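Local coordinates for nucleoside diphosphate kinase family protein (Babesia bovis, PDB 3JS9) that probably transfers the terminal phosphate of a nucleoside triphosphate to a nucleoside diphosphate, with magnesium as cofactor and through a phosphorylated enzyme intermediate, at residues A[39-53]-A[137-149]. Numbering follows the deposited sequence.
Sequences KLIAAKFEHPTMDVV and LWFTPEQLVTWER. With SO4 (sulfate ion), chain E; SO4 (sulfate ion), chain D.
Lys39 lays its aliphatic chain over one face of the Trp147 indole, and the bend at its third torsion (chi3 89°) lets NZ donate to Trp147 O at 2.6 Å. NZ also hydrogen-bonds O3 of a sulfate, probably from the crystallisation liquor, which Arg149 grips as well; Lys39 CB sits over the centre of one face of the Arg149 guanidinium. Leu40 O receives Trp147 NE1 at 2.8 Å, in the indole plane and almost straight (174°). Ile41 O accepts from Val145 N, and its branched side chain packs through CG2 on Leu144 CD2, where a classic beta bulge pairs Ile41 and Ala42 with Ile82. Ala42 is small enough for its CB to sit over the centre of the Phe139 ring in a CH-pi contact, 3.6 Å from the centroid. Long and extended beyond CG, Lys44 runs past that ring to donate to Trp138 O at 2.8 Å and Gln143 OE1 at 2.7 Å. Thr140 N reaches the same OE1 from the other amide face, helping fix its rotation. Glu46 OE2 meets the Trp138 edge, while Val52 CG1 covers an indole face. The C-terminal segment thus follows strand 39-46, outermost within the chain but bonded to the second subunit, in the ferredoxin-like nucleoside diphosphate kinase fold, with Trp138 near the predicted active-site His123.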
loop_
_atom_site.group_PDB
_atom_site.type_symbol
_atom_site.label_atom_id
_atom_site.label_comp_id
_atom_site.label_asym_id
_atom_site.label_seq_id
_atom_site.Cartn_x
_atom_site.Cartn_y
_atom_site.Cartn_z
ATOM N N LYS A 39 -16.802 13.440 0.584
ATOM C CA LYS A 39 -17.351 13.143 1.891
ATOM C C LYS A 39 -18.362 12.024 1.763
ATOM O O LYS A 39 -19.260 12.091 0.917
ATOM C CB LYS A 39 -17.972 14.412 2.522
ATOM C CG LYS A 39 -18.781 14.085 3.743
ATOM C CD LYS A 39 -18.968 15.215 4.684
ATOM C CE LYS A 39 -20.203 16.020 4.322
ATOM N NZ LYS A 39 -20.681 16.792 5.492
ATOM N N LEU A 40 -18.222 10.985 2.590
ATOM C CA LEU A 40 -19.170 9.879 2.528
ATOM C C LEU A 40 -20.503 10.319 3.123
ATOM O O LEU A 40 -20.539 10.887 4.223
ATOM C CB LEU A 40 -18.648 8.665 3.270
ATOM C CG LEU A 40 -19.579 7.455 3.169
ATOM C CD1 LEU A 40 -19.644 6.956 1.716
ATOM C CD2 LEU A 40 -19.133 6.310 4.101
ATOM N N ILE A 41 -21.584 10.066 2.378
ATOM C CA ILE A 41 -22.964 10.357 2.798
ATOM C C ILE A 41 -23.787 9.100 3.188
ATOM O O ILE A 41 -24.608 9.153 4.108
ATOM C CB ILE A 41 -23.698 11.115 1.669
ATOM C CG1 ILE A 41 -22.971 12.432 1.370
ATOM C CG2 ILE A 41 -25.165 11.362 2.019
ATOM C CD1 ILE A 41 -22.811 13.327 2.619
ATOM N N ALA A 42 -23.567 7.982 2.492
ATOM C CA ALA A 42 -24.380 6.774 2.668
ATOM C C ALA A 42 -23.638 5.571 2.132
ATOM O O ALA A 42 -22.898 5.670 1.132
ATOM C CB ALA A 42 -25.723 6.896 1.958
ATOM N N ALA A 43 -23.836 4.433 2.774
ATOM C CA ALA A 43 -23.210 3.217 2.311
ATOM C C ALA A 43 -23.996 2.072 2.892
ATOM O O ALA A 43 -24.508 2.212 4.010
ATOM C CB ALA A 43 -21.763 3.155 2.800
ATOM N N LYS A 44 -24.096 0.961 2.156
ATOM C CA LYS A 44 -24.643 -0.309 2.685
ATOM C C LYS A 44 -24.322 -1.497 1.774
ATOM O O LYS A 44 -24.302 -1.366 0.559
ATOM C CB LYS A 44 -26.168 -0.228 2.847
ATOM C CG LYS A 44 -26.893 0.143 1.557
ATOM C CD LYS A 44 -28.373 0.180 1.736
ATOM C CE LYS A 44 -29.072 0.703 0.493
ATOM N NZ LYS A 44 -30.489 1.130 0.822
ATOM N N PHE A 45 -24.082 -2.659 2.380
ATOM C CA PHE A 45 -23.940 -3.921 1.670
ATOM C C PHE A 45 -25.381 -4.439 1.461
ATOM O O PHE A 45 -26.181 -4.384 2.377
ATOM C CB PHE A 45 -23.159 -4.888 2.579
ATOM C CG PHE A 45 -22.671 -6.150 1.908
ATOM C CD1 PHE A 45 -22.079 -6.119 0.631
ATOM C CD2 PHE A 45 -22.763 -7.365 2.575
ATOM C CE1 PHE A 45 -21.603 -7.259 0.036
ATOM C CE2 PHE A 45 -22.287 -8.551 1.981
ATOM C CZ PHE A 45 -21.698 -8.496 0.710
ATOM N N GLU A 46 -25.714 -4.940 0.281
ATOM C CA GLU A 46 -27.054 -5.490 0.052
ATOM C C GLU A 46 -27.176 -6.502 -1.090
ATOM O O GLU A 46 -26.300 -6.604 -1.978
ATOM C CB GLU A 46 -28.086 -4.383 -0.147
ATOM C CG GLU A 46 -28.254 -3.935 -1.559
ATOM C CD GLU A 46 -29.334 -2.885 -1.682
ATOM O OE1 GLU A 46 -29.862 -2.426 -0.635
ATOM O OE2 GLU A 46 -29.654 -2.497 -2.825
ATOM N N HIS A 47 -28.270 -7.264 -1.016
ATOM C CA HIS A 47 -28.779 -8.069 -2.121
ATOM C C HIS A 47 -29.925 -7.259 -2.738
ATOM O O HIS A 47 -30.998 -7.191 -2.177
ATOM C CB HIS A 47 -29.295 -9.385 -1.557
ATOM C CG HIS A 47 -29.766 -10.357 -2.592
ATOM N ND1 HIS A 47 -29.381 -11.682 -2.590
ATOM C CD2 HIS A 47 -30.597 -10.205 -3.653
ATOM C CE1 HIS A 47 -29.941 -12.300 -3.615
ATOM N NE2 HIS A 47 -30.682 -11.425 -4.276
ATOM N N PRO A 48 -29.705 -6.639 -3.888
ATOM C CA PRO A 48 -30.727 -5.781 -4.504
ATOM C C PRO A 48 -31.972 -6.572 -4.971
ATOM O O PRO A 48 -31.895 -7.792 -5.203
ATOM C CB PRO A 48 -30.027 -5.218 -5.746
ATOM C CG PRO A 48 -28.668 -5.788 -5.754
ATOM C CD PRO A 48 -28.629 -6.965 -4.832
ATOM N N THR A 49 -33.100 -5.868 -5.107
ATOM C CA THR A 49 -34.328 -6.464 -5.643
ATOM C C THR A 49 -34.350 -6.271 -7.138
ATOM O O THR A 49 -33.805 -5.281 -7.647
ATOM C CB THR A 49 -35.621 -5.806 -5.069
ATOM O OG1 THR A 49 -35.654 -4.413 -5.434
ATOM C CG2 THR A 49 -35.695 -5.975 -3.557
ATOM N N MET A 50 -35.009 -7.187 -7.847
ATOM C CA MET A 50 -35.137 -7.016 -9.291
ATOM C C MET A 50 -35.742 -5.655 -9.689
ATOM O O MET A 50 -35.287 -5.055 -10.649
ATOM C CB MET A 50 -35.880 -8.180 -9.951
ATOM C CG MET A 50 -35.902 -8.115 -11.503
ATOM S SD MET A 50 -34.288 -8.349 -12.351
ATOM C CE MET A 50 -34.054 -10.112 -12.082
ATOM N N ASP A 51 -36.724 -5.156 -8.941
ATOM C CA ASP A 51 -37.387 -3.902 -9.316
ATOM C C ASP A 51 -36.437 -2.706 -9.306
ATOM O O ASP A 51 -36.537 -1.822 -10.178
ATOM C CB ASP A 51 -38.585 -3.585 -8.410
ATOM C CG ASP A 51 -39.585 -4.724 -8.328
ATOM O OD1 ASP A 51 -39.485 -5.502 -7.330
ATOM O OD2 ASP A 51 -40.446 -4.840 -9.245
ATOM N N VAL A 52 -35.544 -2.667 -8.310
ATOM C CA VAL A 52 -34.539 -1.612 -8.206
ATOM C C VAL A 52 -33.544 -1.742 -9.356
ATOM O O VAL A 52 -33.224 -0.758 -10.039
ATOM C CB VAL A 52 -33.836 -1.616 -6.799
ATOM C CG1 VAL A 52 -32.637 -0.685 -6.751
ATOM C CG2 VAL A 52 -34.839 -1.208 -5.694
ATOM N N VAL A 53 -33.099 -2.961 -9.609
ATOM C CA VAL A 53 -32.195 -3.167 -10.723
ATOM C C VAL A 53 -32.826 -2.769 -12.059
ATOM O O VAL A 53 -32.171 -2.121 -12.890
ATOM C CB VAL A 53 -31.619 -4.619 -10.787
ATOM C CG1 VAL A 53 -30.684 -4.756 -11.975
ATOM C CG2 VAL A 53 -30.905 -4.965 -9.489
ATOM N N LEU A 137 -32.915 6.387 -5.709
ATOM C CA LEU A 137 -33.326 5.013 -5.995
ATOM C C LEU A 137 -32.692 3.945 -5.081
ATOM O O LEU A 137 -33.365 3.024 -4.652
ATOM C CB LEU A 137 -33.037 4.673 -7.458
ATOM C CG LEU A 137 -33.201 3.213 -7.905
ATOM C CD1 LEU A 137 -34.669 2.786 -7.852
ATOM C CD2 LEU A 137 -32.653 3.014 -9.295
ATOM N N TRP A 138 -31.397 4.056 -4.791
ATOM C CA TRP A 138 -30.706 2.991 -4.037
ATOM C C TRP A 138 -30.743 3.174 -2.499
ATOM O O TRP A 138 -30.564 2.222 -1.724
ATOM C CB TRP A 138 -29.272 2.846 -4.547
ATOM C CG TRP A 138 -29.192 2.274 -5.928
ATOM C CD1 TRP A 138 -29.189 2.967 -7.121
ATOM C CD2 TRP A 138 -29.131 0.876 -6.273
ATOM N NE1 TRP A 138 -29.090 2.078 -8.174
ATOM C CE2 TRP A 138 -29.054 0.796 -7.679
ATOM C CE3 TRP A 138 -29.077 -0.306 -5.523
ATOM C CZ2 TRP A 138 -28.943 -0.422 -8.347
ATOM C CZ3 TRP A 138 -28.952 -1.519 -6.182
ATOM C CH2 TRP A 138 -28.905 -1.572 -7.586
ATOM N N PHE A 139 -30.997 4.401 -2.073
ATOM C CA PHE A 139 -30.967 4.745 -0.658
ATOM C C PHE A 139 -32.239 5.472 -0.246
ATOM O O PHE A 139 -32.650 6.434 -0.905
ATOM C CB PHE A 139 -29.773 5.665 -0.390
ATOM C CG PHE A 139 -28.447 4.942 -0.270
ATOM C CD1 PHE A 139 -27.521 4.969 -1.312
ATOM C CD2 PHE A 139 -28.101 4.267 0.906
ATOM C CE1 PHE A 139 -26.301 4.317 -1.178
ATOM C CE2 PHE A 139 -26.868 3.636 1.034
ATOM C CZ PHE A 139 -25.981 3.656 -0.001
ATOM N N THR A 140 -32.852 5.052 0.844
ATOM C CA THR A 140 -33.985 5.810 1.376
ATOM C C THR A 140 -33.377 7.032 2.041
ATOM O O THR A 140 -32.239 6.985 2.470
ATOM C CB THR A 140 -34.815 4.983 2.403
ATOM O OG1 THR A 140 -34.023 4.738 3.573
ATOM C CG2 THR A 140 -35.211 3.648 1.838
ATOM N N PRO A 141 -34.130 8.133 2.150
ATOM C CA PRO A 141 -33.585 9.359 2.807
ATOM C C PRO A 141 -33.134 9.236 4.281
ATOM O O PRO A 141 -32.317 10.020 4.724
ATOM C CB PRO A 141 -34.736 10.377 2.687
ATOM C CG PRO A 141 -35.961 9.574 2.349
ATOM C CD PRO A 141 -35.515 8.309 1.666
ATOM N N GLU A 142 -33.645 8.278 5.042
ATOM C CA GLU A 142 -33.165 8.084 6.415
ATOM C C GLU A 142 -31.759 7.448 6.444
ATOM O O GLU A 142 -31.117 7.369 7.494
ATOM C CB GLU A 142 -34.165 7.260 7.246
ATOM C CG GLU A 142 -34.764 6.041 6.517
ATOM C CD GLU A 142 -36.021 6.364 5.604
ATOM O OE1 GLU A 142 -36.328 7.546 5.277
ATOM O OE2 GLU A 142 -36.730 5.397 5.218
ATOM N N GLN A 143 -31.282 7.007 5.285
ATOM C CA GLN A 143 -29.975 6.390 5.179
ATOM C C GLN A 143 -28.904 7.435 4.810
ATOM O O GLN A 143 -27.729 7.129 4.675
ATOM C CB GLN A 143 -30.042 5.236 4.181
ATOM C CG GLN A 143 -30.897 4.042 4.693
ATOM C CD GLN A 143 -31.178 3.001 3.616
ATOM O OE1 GLN A 143 -31.049 3.285 2.425
ATOM N NE2 GLN A 143 -31.554 1.788 4.029
ATOM N N LEU A 144 -29.319 8.679 4.637
ATOM C CA LEU A 144 -28.361 9.724 4.339
ATOM C C LEU A 144 -27.823 10.235 5.663
ATOM O O LEU A 144 -28.601 10.470 6.586
ATOM C CB LEU A 144 -29.017 10.849 3.536
ATOM C CG LEU A 144 -29.665 10.419 2.206
ATOM C CD1 LEU A 144 -30.323 11.612 1.474
ATOM C CD2 LEU A 144 -28.660 9.657 1.301
ATOM N N VAL A 145 -26.504 10.361 5.783
ATOM C CA VAL A 145 -25.921 10.755 7.043
ATOM C C VAL A 145 -25.496 12.226 6.986
ATOM O O VAL A 145 -24.734 12.614 6.112
ATOM C CB VAL A 145 -24.757 9.795 7.464
ATOM C CG1 VAL A 145 -24.048 10.278 8.737
ATOM C CG2 VAL A 145 -25.288 8.369 7.655
ATOM N N THR A 146 -26.023 13.039 7.904
ATOM C CA THR A 146 -25.530 14.389 8.126
ATOM C C THR A 146 -24.392 14.337 9.165
ATOM O O THR A 146 -24.527 13.731 10.249
ATOM C CB THR A 146 -26.688 15.341 8.584
ATOM O OG1 THR A 146 -27.656 15.468 7.523
ATOM C CG2 THR A 146 -26.163 16.746 8.938
ATOM N N TRP A 147 -23.252 14.920 8.810
ATOM C CA TRP A 147 -22.120 15.053 9.719
ATOM C C TRP A 147 -21.170 16.103 9.201
ATOM O O TRP A 147 -21.298 16.535 8.042
ATOM C CB TRP A 147 -21.396 13.723 9.919
ATOM C CG TRP A 147 -20.669 13.111 8.730
ATOM C CD1 TRP A 147 -21.232 12.630 7.580
ATOM C CD2 TRP A 147 -19.256 12.813 8.636
ATOM N NE1 TRP A 147 -20.262 12.091 6.767
ATOM C CE2 TRP A 147 -19.046 12.176 7.396
ATOM C CE3 TRP A 147 -18.148 13.051 9.473
ATOM C CZ2 TRP A 147 -17.772 11.784 6.958
ATOM C CZ3 TRP A 147 -16.884 12.652 9.052
ATOM C CH2 TRP A 147 -16.708 12.014 7.797
ATOM N N GLU A 148 -20.226 16.520 10.046
ATOM C CA GLU A 148 -19.251 17.541 9.641
ATOM C C GLU A 148 -17.801 17.107 9.891
ATOM O O GLU A 148 -17.462 16.628 10.983
ATOM C CB GLU A 148 -19.554 18.878 10.331
ATOM C CG GLU A 148 -19.222 20.088 9.456
ATOM C CD GLU A 148 -19.068 21.403 10.246
ATOM O OE1 GLU A 148 -19.638 21.506 11.369
ATOM O OE2 GLU A 148 -18.376 22.329 9.739
ATOM N N ARG A 149 -16.964 17.233 8.865
ATOM C CA ARG A 149 -15.559 16.865 8.972
ATOM C C ARG A 149 -14.747 17.996 9.550
ATOM O O ARG A 149 -14.686 19.091 8.963
ATOM C CB ARG A 149 -14.984 16.484 7.610
ATOM C CG ARG A 149 -15.213 15.036 7.223
ATOM C CD ARG A 149 -14.603 14.708 5.860
ATOM N NE ARG A 149 -14.944 15.710 4.843
ATOM C CZ ARG A 149 -14.680 15.569 3.551
ATOM N NH1 ARG A 149 -14.080 14.460 3.116
ATOM N NH2 ARG A 149 -15.033 16.511 2.694
HETATM S S SO4 E . -17.494 18.786 5.164
HETATM O O1 SO4 E . -17.520 17.627 6.050
HETATM O O2 SO4 E . -17.357 19.982 6.002
HETATM O O3 SO4 E . -18.778 18.852 4.475
HETATM O O4 SO4 E . -16.382 18.609 4.222
HETATM S S SO4 D . -31.462 -14.359 -6.643
HETATM O O1 SO4 D . -30.894 -14.205 -7.984
HETATM O O2 SO4 D . -31.869 -13.029 -6.196
HETATM O O3 SO4 D . -32.603 -15.269 -6.687
HETATM O O4 SO4 D . -30.490 -14.973 -5.735
HETATM O O HOH W 1 -25.905 4.985 4.816
HETATM O O HOH W 2 -31.749 -0.643 -2.499
#